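Long-range contacts in dihydropteroate synthase (Burkholderia cenocepacia, PDB 2Y5S), which probably catalyses the condensation of para-aminobenzoate with 6-hydroxymethyl-7,8-dihydropterin diphosphate to form 7,8-dihydropteroate, a step of folate biosynthesis: residues 27-32 / 63-68; 68-73 / 103-108; 99-104 / 118-123; 109-114 / 133-138. All coordinates share one frame; numbering follows the deposited sequence. Where two conformers were deposited one is given.

Contact 1: 27-32 / 63-68; sequences GILNAT and LDIGGE
Leu-63 lies opposite Gly-27, its CD2 4.2 Å from Gly-27 O. Asp-64 is held through its backbone at two points: its N donates to Gly-27 O (2.9 Å, 168° at the hydrogen) and its O accepts from Leu-29 N (2.8 Å). Bonding to the residues before and after the paired one, here Ile-28, marks parallel strands. Strands 27-30 and 63-66 run parallel, 23° apart, as neighbours in the TIM-barrel sheet. The buried Asp-64 carboxylate, on the same face as Ile-28, turns to Ser-101, Asn-122 and Arg-270. Ile-65 returns to the other face, where its CG1 lies 4.2 Å from Leu-29 CD2; with Leu-29 CG anti to its backbone N (chi1 -171°), the two side chains point the same way, against helix 79-93. Gly-66 repeats the backbone pattern, with N to Leu-29 O at 3.3 Å and O from Ala-31 N at 2.9 Å. Gly-67 O meets CG2 of the poorly ordered Thr-32 at 3.5 Å, and the Glu-68 carboxylate is bound by Lys-106 and Tyr-105.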
loop_
_atom_site.group_PDB
_atom_site.type_symbol
_atom_site.label_atom_id
_atom_site.label_comp_id
_atom_site.label_asym_id
_atom_site.label_seq_id
_atom_site.Cartn_x
_atom_site.Cartn_y
_atom_site.Cartn_z
ATOM N N GLY B 27 -6.255 -14.811 6.973
ATOM C CA GLY B 27 -6.637 -15.220 5.624
ATOM C C GLY B 27 -8.074 -15.719 5.613
ATOM O O GLY B 27 -8.467 -16.498 6.474
ATOM N N ILE B 28 -8.843 -15.300 4.614
ATOM C CA ILE B 28 -10.250 -15.630 4.543
ATOM C C ILE B 28 -10.368 -16.990 3.869
ATOM O O ILE B 28 -9.961 -17.157 2.717
ATOM C CB ILE B 28 -11.050 -14.584 3.745
ATOM C CG1 ILE B 28 -10.995 -13.210 4.432
ATOM C CG2 ILE B 28 -12.521 -15.040 3.574
ATOM C CD1 ILE B 28 -11.346 -12.047 3.477
ATOM N N LEU B 29 -10.914 -17.950 4.611
ATOM C CA LEU B 29 -11.182 -19.287 4.111
ATOM C C LEU B 29 -12.694 -19.450 4.003
ATOM O O LEU B 29 -13.371 -19.835 4.960
ATOM C CB LEU B 29 -10.572 -20.341 5.036
ATOM C CG LEU B 29 -10.589 -21.781 4.525
ATOM C CD1 LEU B 29 -9.604 -21.959 3.374
ATOM C CD2 LEU B 29 -10.270 -22.743 5.660
ATOM N N ASN B 30 -13.227 -19.140 2.832
ATOM C CA ASN B 30 -14.643 -19.333 2.590
ATOM C C ASN B 30 -14.868 -20.806 2.293
ATOM O O ASN B 30 -14.334 -21.328 1.324
ATOM C CB ASN B 30 -15.122 -18.444 1.443
ATOM C CG ASN B 30 -15.263 -16.986 1.857
ATOM O OD1 ASN B 30 -15.816 -16.679 2.925
ATOM N ND2 ASN B 30 -14.762 -16.074 1.015
ATOM N N ALA B 31 -15.636 -21.471 3.157
ATOM C CA ALA B 31 -15.941 -22.900 3.031
ATOM C C ALA B 31 -17.250 -23.100 2.268
ATOM O O ALA B 31 -18.149 -23.814 2.722
ATOM C CB ALA B 31 -16.031 -23.534 4.416
ATOM N N THR B 32 -17.326 -22.489 1.090
ATOM C CA THR B 32 -18.566 -22.379 0.327
ATOM C C THR B 32 -18.294 -22.581 -1.176
ATOM O O THR B 32 -17.577 -21.780 -1.783
ATOM C CB THR B 32 -19.215 -20.988 0.571
ATOM O OG1 THR B 32 -18.188 -19.998 0.752
ATOM C CG2 THR B 32 -20.089 -21.014 1.823
ATOM N N LEU B 63 -6.535 -17.993 10.346
ATOM C CA LEU B 63 -7.468 -18.386 9.299
ATOM C C LEU B 63 -8.892 -18.133 9.761
ATOM O O LEU B 63 -9.246 -18.496 10.881
ATOM C CB LEU B 63 -7.306 -19.867 8.944
ATOM C CG LEU B 63 -5.933 -20.245 8.400
ATOM C CD1 LEU B 63 -5.802 -21.781 8.314
ATOM C CD2 LEU B 63 -5.711 -19.559 7.050
ATOM N N ASP B 64 -9.702 -17.529 8.893
ATOM C CA ASP B 64 -11.096 -17.238 9.218
ATOM C C ASP B 64 -11.970 -18.185 8.406
ATOM O O ASP B 64 -11.981 -18.144 7.171
ATOM C CB ASP B 64 -11.437 -15.761 8.941
ATOM C CG ASP B 64 -12.762 -15.304 9.608
ATOM O OD1 ASP B 64 -13.076 -15.727 10.741
ATOM O OD2 ASP B 64 -13.496 -14.498 8.998
ATOM N N ILE B 65 -12.645 -19.078 9.119
ATOM C CA ILE B 65 -13.463 -20.116 8.525
ATOM C C ILE B 65 -14.909 -19.642 8.556
ATOM O O ILE B 65 -15.436 -19.342 9.622
ATOM C CB ILE B 65 -13.394 -21.435 9.336
ATOM C CG1 ILE B 65 -11.964 -21.985 9.422
ATOM C CG2 ILE B 65 -14.321 -22.477 8.717
ATOM C CD1 ILE B 65 -11.808 -23.061 10.501
ATOM N N GLY B 66 -15.545 -19.572 7.394
ATOM C CA GLY B 66 -16.945 -19.181 7.317
ATOM C C GLY B 66 -17.715 -20.115 6.415
ATOM O O GLY B 66 -17.338 -20.294 5.257
ATOM N N GLY B 67 -18.789 -20.707 6.949
ATOM C CA GLY B 67 -19.668 -21.601 6.191
ATOM C C GLY B 67 -20.850 -20.897 5.540
ATOM O O GLY B 67 -21.693 -21.540 4.916
ATOM N N GLU B 68 -20.915 -19.574 5.685
ATOM C CA GLU B 68 -22.016 -18.777 5.139
ATOM C C GLU B 68 -21.485 -17.668 4.238
ATOM O O GLU B 68 -20.273 -17.481 4.109
ATOM C CB GLU B 68 -22.817 -18.164 6.295
ATOM C CG GLU B 68 -24.129 -17.473 5.889
ATOM C CD GLU B 68 -25.069 -17.241 7.054
ATOM O OE1 GLU B 68 -24.886 -17.879 8.115
ATOM O OE2 GLU B 68 -25.995 -16.417 6.907
HETATM O O HOH W 1 -17.904 -18.129 3.607
#

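Contact 2: 68-73 / 103-108; sequences ESTRPG and DTYKPA. With 78H (7,8-dihydropteroate), chain P.
Thr-70 and Asp-103 reach for each other tip to tip: Thr-70 OG1 donates to Asp-103 OD2 over 2.5 Å, arriving from above the carboxylate plane, 36° out of it. The same carboxylate accepts weakly from N8 of dihydropteroate, 3.4 Å from Asp-103 OD1 and equally far from OD2; Thr-70 itself lines the pocket, its OG1 approaching ligand C7. Glu-68 is arranged differently. With CG anti to the backbone N (chi1 -171°), its extended chain crosses both Tyr-105 and Lys-106 at about a right angle, and its two oxygens are divided between them. Tyr-105 OH donates to Glu-68 OE2 (2.8 Å) on the syn side, with ring and carboxylate planes 63° apart, while Lys-106 NZ forms a salt bridge with Glu-68 OE1 (2.5 Å). These groups join loops at the C-terminal ends of two barrel strands, the end where TIM-barrel enzymes carry their active sites. Thr-104 OG1 accepts from Lys-106 N in an ST turn, and water 2 donates to both that hydroxyl and Glu-68 OE1. Lys-106 also pairs with Glu-82, and its charge would offset the repulsion between the two close glutamates. Thr-70 CG2 rests at the edge of the Tyr-105 ring, 4.0 Å from CD2. Arg-71 CB lies 3.4 Å from ligand N11, the Arg-71 guanidinium turns a face to ligand C17, and Pro-72 CD packs 3.7 Å from C16 of the aminobenzoate ring.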
loop_
_atom_site.group_PDB
_atom_site.type_symbol
_atom_site.label_atom_id
_atom_site.label_comp_id
_atom_site.label_asym_id
_atom_site.label_seq_id
_atom_site.Cartn_x
_atom_site.Cartn_y
_atom_site.Cartn_z
ATOM N N GLU B 68 -20.915 -19.574 5.685
ATOM C CA GLU B 68 -22.016 -18.777 5.139
ATOM C C GLU B 68 -21.485 -17.668 4.238
ATOM O O GLU B 68 -20.273 -17.481 4.109
ATOM C CB GLU B 68 -22.817 -18.164 6.295
ATOM C CG GLU B 68 -24.129 -17.473 5.889
ATOM C CD GLU B 68 -25.069 -17.241 7.054
ATOM O OE1 GLU B 68 -24.886 -17.879 8.115
ATOM O OE2 GLU B 68 -25.995 -16.417 6.907
ATOM N N SER B 69 -22.399 -16.961 3.584
ATOM C CA SER B 69 -22.115 -15.620 3.103
ATOM C C SER B 69 -22.633 -14.627 4.166
ATOM O O SER B 69 -23.818 -14.268 4.198
ATOM C CB SER B 69 -22.742 -15.391 1.729
ATOM O OG SER B 69 -22.054 -14.356 1.043
ATOM N N THR B 70 -21.722 -14.237 5.061
ATOM C CA THR B 70 -21.976 -13.275 6.139
ATOM C C THR B 70 -21.805 -11.833 5.627
ATOM O O THR B 70 -21.129 -11.016 6.257
ATOM C CB THR B 70 -20.978 -13.504 7.319
ATOM O OG1 THR B 70 -19.719 -13.910 6.780
ATOM C CG2 THR B 70 -21.465 -14.567 8.293
ATOM N N ARG B 71 -22.399 -11.532 4.475
ATOM C CA ARG B 71 -22.365 -10.185 3.898
ATOM C C ARG B 71 -23.797 -9.689 3.685
ATOM O O ARG B 71 -24.733 -10.496 3.664
ATOM C CB ARG B 71 -21.602 -10.188 2.566
ATOM C CG ARG B 71 -22.313 -10.928 1.417
ATOM C CD ARG B 71 -21.515 -10.874 0.116
ATOM N NE ARG B 71 -20.225 -11.557 0.231
ATOM C CZ ARG B 71 -19.340 -11.682 -0.761
ATOM N NH1 ARG B 71 -19.592 -11.179 -1.967
ATOM N NH2 ARG B 71 -18.194 -12.323 -0.544
ATOM N N PRO B 72 -23.975 -8.363 3.525
ATOM C CA PRO B 72 -25.290 -7.831 3.169
ATOM C C PRO B 72 -25.894 -8.496 1.923
ATOM O O PRO B 72 -25.171 -8.805 0.971
ATOM C CB PRO B 72 -24.998 -6.350 2.899
ATOM C CG PRO B 72 -23.841 -6.042 3.762
ATOM C CD PRO B 72 -22.993 -7.282 3.733
ATOM N N GLY B 73 -27.205 -8.731 1.955
ATOM C CA GLY B 73 -27.948 -9.236 0.797
ATOM C C GLY B 73 -27.666 -10.663 0.349
ATOM O O GLY B 73 -28.077 -11.054 -0.746
ATOM N N ASP B 103 -16.187 -17.307 11.407
ATOM C CA ASP B 103 -17.037 -16.221 10.918
ATOM C C ASP B 103 -18.493 -16.663 11.016
ATOM O O ASP B 103 -19.057 -17.269 10.084
ATOM C CB ASP B 103 -16.650 -15.862 9.479
ATOM C CG ASP B 103 -17.501 -14.723 8.873
ATOM O OD1 ASP B 103 -18.170 -13.949 9.596
ATOM O OD2 ASP B 103 -17.450 -14.590 7.639
ATOM N N THR B 104 -19.080 -16.401 12.178
ATOM C CA THR B 104 -20.467 -16.751 12.425
ATOM C C THR B 104 -21.118 -15.854 13.461
ATOM O O THR B 104 -20.468 -15.376 14.389
ATOM C CB THR B 104 -20.624 -18.196 12.932
ATOM O OG1 THR B 104 -22.019 -18.539 12.928
ATOM C CG2 THR B 104 -20.034 -18.338 14.339
ATOM N N TYR B 105 -22.419 -15.653 13.274
ATOM C CA TYR B 105 -23.271 -14.961 14.236
ATOM C C TYR B 105 -24.288 -15.902 14.897
ATOM O O TYR B 105 -25.081 -15.456 15.732
ATOM C CB TYR B 105 -24.012 -13.817 13.542
ATOM C CG TYR B 105 -24.864 -14.239 12.364
ATOM C CD1 TYR B 105 -26.176 -14.666 12.545
ATOM C CD2 TYR B 105 -24.360 -14.205 11.076
ATOM C CE1 TYR B 105 -26.958 -15.046 11.476
ATOM C CE2 TYR B 105 -25.139 -14.592 9.994
ATOM C CZ TYR B 105 -26.435 -15.009 10.210
ATOM O OH TYR B 105 -27.219 -15.393 9.156
ATOM N N LYS B 106 -24.266 -17.186 14.534
ATOM C CA LYS B 106 -25.208 -18.156 15.082
ATOM C C LYS B 106 -24.658 -18.767 16.356
ATOM O O LYS B 106 -23.636 -19.445 16.320
ATOM C CB LYS B 106 -25.498 -19.253 14.058
ATOM C CG LYS B 106 -26.154 -18.746 12.797
ATOM C CD LYS B 106 -26.823 -19.880 12.041
ATOM C CE LYS B 106 -27.434 -19.413 10.721
ATOM N NZ LYS B 106 -26.434 -18.722 9.884
ATOM N N PRO B 107 -25.323 -18.523 17.504
ATOM C CA PRO B 107 -24.880 -19.139 18.753
ATOM C C PRO B 107 -24.628 -20.659 18.700
ATOM O O PRO B 107 -23.645 -21.120 19.275
ATOM C CB PRO B 107 -26.005 -18.793 19.724
ATOM C CG PRO B 107 -26.525 -17.474 19.215
ATOM C CD PRO B 107 -26.468 -17.609 17.728
ATOM N N ALA B 108 -25.457 -21.425 18.000
ATOM C CA ALA B 108 -25.233 -22.876 17.905
ATOM C C ALA B 108 -23.921 -23.212 17.185
ATOM O O ALA B 108 -23.265 -24.214 17.491
ATOM C CB ALA B 108 -26.409 -23.573 17.214
HETATM O O4 78H P . -15.185 -6.828 7.670
HETATM C C4 78H P . -15.406 -7.877 8.278
HETATM C C5 78H P . -16.110 -8.947 7.688
HETATM N N3 78H P . -14.968 -8.012 9.605
HETATM C C9 78H P . -16.334 -10.102 8.473
HETATM N N5 78H P . -16.514 -8.893 6.393
HETATM C C2 78H P . -15.252 -9.199 10.347
HETATM N N8 78H P . -17.015 -11.192 7.947
HETATM N N1 78H P . -15.911 -10.204 9.749
HETATM C C6 78H P . -17.220 -9.903 5.847
HETATM N N2 78H P . -14.871 -9.314 11.629
HETATM C C7 78H P . -17.702 -11.113 6.653
HETATM C C10 78H P . -17.601 -9.866 4.394
HETATM N N11 78H P . -18.834 -9.093 4.209
HETATM C C15 78H P . -18.863 -8.149 3.278
HETATM C C16 78H P . -19.318 -6.869 3.576
HETATM C C17 78H P . -18.399 -8.462 2.000
HETATM C C18 78H P . -19.331 -5.900 2.589
HETATM C C19 78H P . -18.411 -7.489 1.009
HETATM C C20 78H P . -18.881 -6.211 1.304
HETATM C C21 78H P . -18.865 -5.127 0.221
HETATM O O22 78H P . -19.013 -3.968 0.614
HETATM O O23 78H P . -18.576 -5.435 -0.956
HETATM O O HOH W 2 -23.227 -17.544 10.458
HETATM O O HOH W 3 -19.545 -17.227 7.382
#

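Contact 3: 99-104 / 118-123; sequences PLSIDT and ADLIND. With 78H (7,8-dihydropteroate), chain P.
Asn-122 CB packs against Ser-101 OG at 3.5 Å and Ile-102 O at 3.4 Å. CG stands anti to the backbone N (chi1 175°), which carries the amide into the pterin pocket, out to dihydropteroate. There ND2 donates to ligand N1 (3.0 Å, 148° at the hydrogen), and OD1 accepts from ligand N2, a bond modelled so short that its length is doubtful. ND2 also donates to Asp-64 OD2, and two acceptors around ND2 are consistent with the modelled orientation of the amide. Strands 100-103 and 120-123 are the two parallel members of a beta-alpha-beta unit whose helix is 107-115; Asn-122 N donates to Ile-102 O at 2.8 Å. Water 4 donates to Asn-122 O and Asp-103 OD1, joining backbone and pocket carboxylate. At the other end Leu-100 N meets the anti lone pair of Asp-119 OD2 (2.9 Å), an oxygen that also pairs with Arg-15. Beneath helix 107-115, Ile-102 CG1 presses on Ala-118 CB at 3.4 Å, tighter than usual for two carbons.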
loop_
_atom_site.group_PDB
_atom_site.type_symbol
_atom_site.label_atom_id
_atom_site.label_comp_id
_atom_site.label_asym_id
_atom_site.label_seq_id
_atom_site.Cartn_x
_atom_site.Cartn_y
_atom_site.Cartn_z
ATOM N N PRO B 99 -4.009 -19.857 14.678
ATOM C CA PRO B 99 -5.329 -19.467 15.167
ATOM C C PRO B 99 -6.462 -19.693 14.151
ATOM O O PRO B 99 -6.347 -19.321 12.973
ATOM C CB PRO B 99 -5.158 -17.984 15.492
ATOM C CG PRO B 99 -3.676 -17.850 15.865
ATOM C CD PRO B 99 -2.953 -18.889 15.058
ATOM N N LEU B 100 -7.529 -20.334 14.631
ATOM C CA LEU B 100 -8.717 -20.611 13.851
ATOM C C LEU B 100 -9.852 -19.692 14.302
ATOM O O LEU B 100 -10.371 -19.825 15.410
ATOM C CB LEU B 100 -9.133 -22.084 14.000
ATOM C CG LEU B 100 -8.090 -23.134 13.588
ATOM C CD1 LEU B 100 -8.650 -24.559 13.674
ATOM C CD2 LEU B 100 -7.540 -22.857 12.187
ATOM N N SER B 101 -10.224 -18.763 13.425
ATOM C CA SER B 101 -11.313 -17.846 13.670
ATOM C C SER B 101 -12.556 -18.382 12.964
ATOM O O SER B 101 -12.455 -18.957 11.867
ATOM C CB SER B 101 -10.966 -16.454 13.151
ATOM O OG SER B 101 -12.106 -15.628 13.109
ATOM N N ILE B 102 -13.716 -18.195 13.590
ATOM C CA ILE B 102 -14.970 -18.657 13.022
ATOM C C ILE B 102 -15.861 -17.459 12.690
ATOM O O ILE B 102 -16.234 -16.709 13.580
ATOM C CB ILE B 102 -15.741 -19.570 13.987
ATOM C CG1 ILE B 102 -14.836 -20.669 14.550
ATOM C CG2 ILE B 102 -16.938 -20.151 13.278
ATOM C CD1 ILE B 102 -14.365 -21.683 13.501
ATOM N N ASP B 103 -16.187 -17.307 11.407
ATOM C CA ASP B 103 -17.037 -16.221 10.918
ATOM C C ASP B 103 -18.493 -16.663 11.016
ATOM O O ASP B 103 -19.057 -17.269 10.084
ATOM C CB ASP B 103 -16.650 -15.862 9.479
ATOM C CG ASP B 103 -17.501 -14.723 8.873
ATOM O OD1 ASP B 103 -18.170 -13.949 9.596
ATOM O OD2 ASP B 103 -17.450 -14.590 7.639
ATOM N N THR B 104 -19.080 -16.401 12.178
ATOM C CA THR B 104 -20.467 -16.751 12.425
ATOM C C THR B 104 -21.118 -15.854 13.461
ATOM O O THR B 104 -20.468 -15.376 14.389
ATOM C CB THR B 104 -20.624 -18.196 12.932
ATOM O OG1 THR B 104 -22.019 -18.539 12.928
ATOM C CG2 THR B 104 -20.034 -18.338 14.339
ATOM N N ALA B 118 -12.080 -24.232 18.256
ATOM C CA ALA B 118 -11.778 -22.972 17.591
ATOM C C ALA B 118 -11.228 -21.974 18.615
ATOM O O ALA B 118 -11.531 -22.056 19.811
ATOM C CB ALA B 118 -13.010 -22.402 16.885
ATOM N N ASP B 119 -10.437 -21.034 18.114
ATOM C CA ASP B 119 -9.699 -20.094 18.936
ATOM C C ASP B 119 -10.344 -18.709 19.039
ATOM O O ASP B 119 -10.100 -17.985 19.993
ATOM C CB ASP B 119 -8.296 -19.940 18.343
ATOM C CG ASP B 119 -7.532 -21.244 18.314
ATOM O OD1 ASP B 119 -7.275 -21.808 19.388
ATOM O OD2 ASP B 119 -7.186 -21.713 17.208
ATOM N N LEU B 120 -11.133 -18.322 18.041
ATOM C CA LEU B 120 -11.693 -16.977 17.983
ATOM C C LEU B 120 -13.070 -17.012 17.313
ATOM O O LEU B 120 -13.257 -17.699 16.299
ATOM C CB LEU B 120 -10.738 -16.051 17.217
ATOM C CG LEU B 120 -10.949 -14.524 17.227
ATOM C CD1 LEU B 120 -9.716 -13.856 16.648
ATOM C CD2 LEU B 120 -12.198 -14.096 16.461
ATOM N N ILE B 121 -14.034 -16.299 17.900
ATOM C CA ILE B 121 -15.348 -16.115 17.288
ATOM C C ILE B 121 -15.451 -14.698 16.744
ATOM O O ILE B 121 -15.287 -13.705 17.467
ATOM C CB ILE B 121 -16.513 -16.422 18.253
ATOM C CG1 ILE B 121 -16.397 -17.838 18.846
ATOM C CG2 ILE B 121 -17.855 -16.247 17.534
ATOM C CD1 ILE B 121 -16.495 -19.000 17.807
ATOM N N ASN B 122 -15.705 -14.632 15.440
ATOM C CA ASN B 122 -15.749 -13.409 14.707
ATOM C C ASN B 122 -17.200 -13.155 14.292
ATOM O O ASN B 122 -17.696 -13.817 13.382
ATOM C CB ASN B 122 -14.855 -13.556 13.468
ATOM C CG ASN B 122 -14.929 -12.350 12.561
ATOM O OD1 ASN B 122 -15.194 -11.263 13.025
ATOM N ND2 ASN B 122 -14.704 -12.545 11.258
ATOM N N ASP B 123 -17.860 -12.196 14.946
ATOM C CA ASP B 123 -19.326 -12.044 14.857
ATOM C C ASP B 123 -19.785 -10.698 14.274
ATOM O O ASP B 123 -19.706 -9.657 14.918
ATOM C CB ASP B 123 -19.958 -12.253 16.230
ATOM C CG ASP B 123 -21.492 -12.233 16.199
ATOM O OD1 ASP B 123 -22.099 -12.224 15.107
ATOM O OD2 ASP B 123 -22.089 -12.211 17.291
HETATM O O4 78H P . -15.185 -6.828 7.670
HETATM C C4 78H P . -15.406 -7.877 8.278
HETATM C C5 78H P . -16.110 -8.947 7.688
HETATM N N3 78H P . -14.968 -8.012 9.605
HETATM C C9 78H P . -16.334 -10.102 8.473
HETATM N N5 78H P . -16.514 -8.893 6.393
HETATM C C2 78H P . -15.252 -9.199 10.347
HETATM N N8 78H P . -17.015 -11.192 7.947
HETATM N N1 78H P . -15.911 -10.204 9.749
HETATM C C6 78H P . -17.220 -9.903 5.847
HETATM N N2 78H P . -14.871 -9.314 11.629
HETATM C C7 78H P . -17.702 -11.113 6.653
HETATM C C10 78H P . -17.601 -9.866 4.394
HETATM N N11 78H P . -18.834 -9.093 4.209
HETATM C C15 78H P . -18.863 -8.149 3.278
HETATM C C16 78H P . -19.318 -6.869 3.576
HETATM C C17 78H P . -18.399 -8.462 2.000
HETATM C C18 78H P . -19.331 -5.900 2.589
HETATM C C19 78H P . -18.411 -7.489 1.009
HETATM C C20 78H P . -18.881 -6.211 1.304
HETATM C C21 78H P . -18.865 -5.127 0.221
HETATM O O22 78H P . -19.013 -3.968 0.614
HETATM O O23 78H P . -18.576 -5.435 -0.956
HETATM O O HOH W 4 -19.987 -13.396 11.690
#

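Contact 4: 109-114 / 133-138; sequences VMRAAL and IDAVRD
Met-110 and Leu-114, both packed against 133-138, are joined to each other by the helical bond from Leu-114 N to Met-110 O (2.9 Å). That single turn of helix 107-115 sets their side chains on one side, facing the short helix 132-136. Met-110 runs straight out beyond CG and crosses Val-136 obliquely, with SD 3.8 Å from Val-136 CG1; nearer its root, Met-110 CB meets Ala-135 CB at 4.0 Å. Leu-114 comes in one turn farther on, its CD1 3.6 Å from Ala-135 O and 4.3 Å from Val-136 CG1. Between the helices the backbones come nearest at Arg-111 and Ala-135, whose CA atoms are 5.4 Å apart, an approach that the small alanine permits. In the conformer given, one of two deposited and so a doubtful guide, Arg-111 lays its CG on Ala-135 CB and turns one guanidinium face to Ala-135 CA. These are two helices packed side by side on the outside of the barrel, with Met-110 and Leu-114 also reaching Ile-121 of the strand beneath. Since none of the polar groups of one segment bonds to the other, the pairing rests on the fit of apolar surfaces, with at most a loose attraction between Arg-111 and Asp-134.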
loop_
_atom_site.group_PDB
_atom_site.type_symbol
_atom_site.label_atom_id
_atom_site.label_comp_id
_atom_site.label_asym_id
_atom_site.label_seq_id
_atom_site.Cartn_x
_atom_site.Cartn_y
_atom_site.Cartn_z
ATOM N N VAL B 109 -23.535 -22.383 16.228
ATOM C CA VAL B 109 -22.297 -22.604 15.510
ATOM C C VAL B 109 -21.152 -22.231 16.447
ATOM O O VAL B 109 -20.118 -22.897 16.478
ATOM C CB VAL B 109 -22.260 -21.812 14.191
ATOM C CG1 VAL B 109 -20.930 -21.998 13.481
ATOM C CG2 VAL B 109 -23.415 -22.259 13.277
ATOM N N MET B 110 -21.345 -21.150 17.209
ATOM C CA MET B 110 -20.349 -20.713 18.170
ATOM C C MET B 110 -20.065 -21.819 19.177
ATOM O O MET B 110 -18.904 -22.157 19.400
ATOM C CB MET B 110 -20.803 -19.457 18.904
ATOM C CG MET B 110 -20.988 -18.252 18.025
ATOM S SD MET B 110 -21.454 -16.796 18.952
ATOM C CE MET B 110 -21.805 -15.675 17.573
ATOM N N ARG B 111 -21.128 -22.399 19.749
ATOM C CA ARG B 111 -20.990 -23.474 20.732
ATOM C C ARG B 111 -20.269 -24.683 20.135
ATOM O O ARG B 111 -19.295 -25.169 20.715
ATOM C CB ARG B 111 -22.357 -23.885 21.312
ATOM C CG ARG B 111 -23.092 -22.745 22.044
ATOM C CD ARG B 111 -24.314 -23.223 22.860
ATOM N NE ARG B 111 -23.938 -23.611 24.217
ATOM C CZ ARG B 111 -24.207 -22.911 25.317
ATOM N NH1 ARG B 111 -24.885 -21.770 25.252
ATOM N NH2 ARG B 111 -23.804 -23.368 26.496
ATOM N N ALA B 112 -20.738 -25.155 18.980
ATOM C CA ALA B 112 -20.137 -26.338 18.332
ATOM C C ALA B 112 -18.683 -26.105 17.922
ATOM O O ALA B 112 -17.844 -27.005 18.055
ATOM C CB ALA B 112 -20.955 -26.780 17.112
ATOM N N ALA B 113 -18.399 -24.910 17.418
ATOM C CA ALA B 113 -17.053 -24.558 16.948
ATOM C C ALA B 113 -16.073 -24.403 18.117
ATOM O O ALA B 113 -14.927 -24.860 18.048
ATOM C CB ALA B 113 -17.092 -23.298 16.082
ATOM N N LEU B 114 -16.523 -23.797 19.202
ATOM C CA LEU B 114 -15.688 -23.736 20.406
ATOM C C LEU B 114 -15.430 -25.134 20.980
ATOM O O LEU B 114 -14.303 -25.443 21.388
ATOM C CB LEU B 114 -16.310 -22.809 21.452
ATOM C CG LEU B 114 -16.241 -21.314 21.113
ATOM C CD1 LEU B 114 -16.977 -20.499 22.165
ATOM C CD2 LEU B 114 -14.792 -20.845 20.975
ATOM N N ILE B 133 -23.869 -14.405 23.654
ATOM C CA ILE B 133 -23.003 -14.147 24.818
ATOM C C ILE B 133 -22.818 -15.399 25.712
ATOM O O ILE B 133 -21.690 -15.721 26.133
ATOM C CB ILE B 133 -23.480 -12.922 25.634
ATOM C CG1 ILE B 133 -23.232 -11.642 24.820
ATOM C CG2 ILE B 133 -22.725 -12.835 26.956
ATOM C CD1 ILE B 133 -23.752 -10.348 25.497
ATOM N N ASP B 134 -23.918 -16.109 25.969
ATOM C CA ASP B 134 -23.883 -17.356 26.724
ATOM C C ASP B 134 -22.997 -18.425 26.070
ATOM O O ASP B 134 -22.314 -19.187 26.755
ATOM C CB ASP B 134 -25.310 -17.919 26.905
ATOM C CG ASP B 134 -25.922 -17.544 28.236
ATOM O OD1 ASP B 134 -25.621 -16.446 28.758
ATOM O OD2 ASP B 134 -26.694 -18.367 28.776
ATOM N N ALA B 135 -23.056 -18.488 24.747
ATOM C CA ALA B 135 -22.236 -19.378 23.948
ATOM C C ALA B 135 -20.727 -19.151 24.126
ATOM O O ALA B 135 -19.958 -20.107 24.095
ATOM C CB ALA B 135 -22.599 -19.224 22.496
ATOM N N VAL B 136 -20.311 -17.900 24.317
ATOM C CA VAL B 136 -18.868 -17.555 24.308
ATOM C C VAL B 136 -18.281 -17.147 25.667
ATOM O O VAL B 136 -17.070 -16.983 25.785
ATOM C CB VAL B 136 -18.561 -16.409 23.320
ATOM C CG1 VAL B 136 -19.048 -16.742 21.914
ATOM C CG2 VAL B 136 -19.135 -15.092 23.806
ATOM N N ARG B 137 -19.118 -16.983 26.686
ATOM C CA ARG B 137 -18.649 -16.388 27.937
ATOM C C ARG B 137 -17.571 -17.245 28.612
ATOM O O ARG B 137 -16.629 -16.707 29.165
ATOM C CB ARG B 137 -19.810 -16.102 28.889
ATOM C CG ARG B 137 -20.640 -17.323 29.286
ATOM C CD ARG B 137 -21.871 -16.921 30.079
ATOM N NE ARG B 137 -21.488 -16.294 31.339
ATOM C CZ ARG B 137 -21.302 -16.937 32.496
ATOM N NH1 ARG B 137 -21.483 -18.257 32.593
ATOM N NH2 ARG B 137 -20.936 -16.249 33.580
ATOM N N ASP B 138 -17.690 -18.569 28.523
ATOM C CA ASP B 138 -16.707 -19.469 29.131
ATOM C C ASP B 138 -15.461 -19.638 28.255
ATOM O O ASP B 138 -15.528 -19.580 27.027
ATOM C CB ASP B 138 -17.327 -20.846 29.398
ATOM C CG ASP B 138 -18.296 -20.843 30.571
ATOM O OD1 ASP B 138 -18.434 -19.816 31.279
ATOM O OD2 ASP B 138 -18.910 -21.901 30.814
#

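In the fold
From the N terminus, contact 1 closes the loop that holds helix 45-58 and sets strands 24-30 and 62-66 side by side. Contact 2 starts at Glu-68, where contact 1 ends, and closes the next loop, around helix 79-93, above the barrel end that binds the ligand. Asp-103 and Thr-104 then pass into contact 3, which closes the beta-alpha-beta connection through helix 107-115. Contact 4 starts within that connection and ends beyond strand 120-123, so contacts 3 and 4 cross; no contact nests within another. Contacts 1 and 3 meet in the sheet through strands 62-66 and 100-103, whereas contact 4 belongs to the outer helix layer.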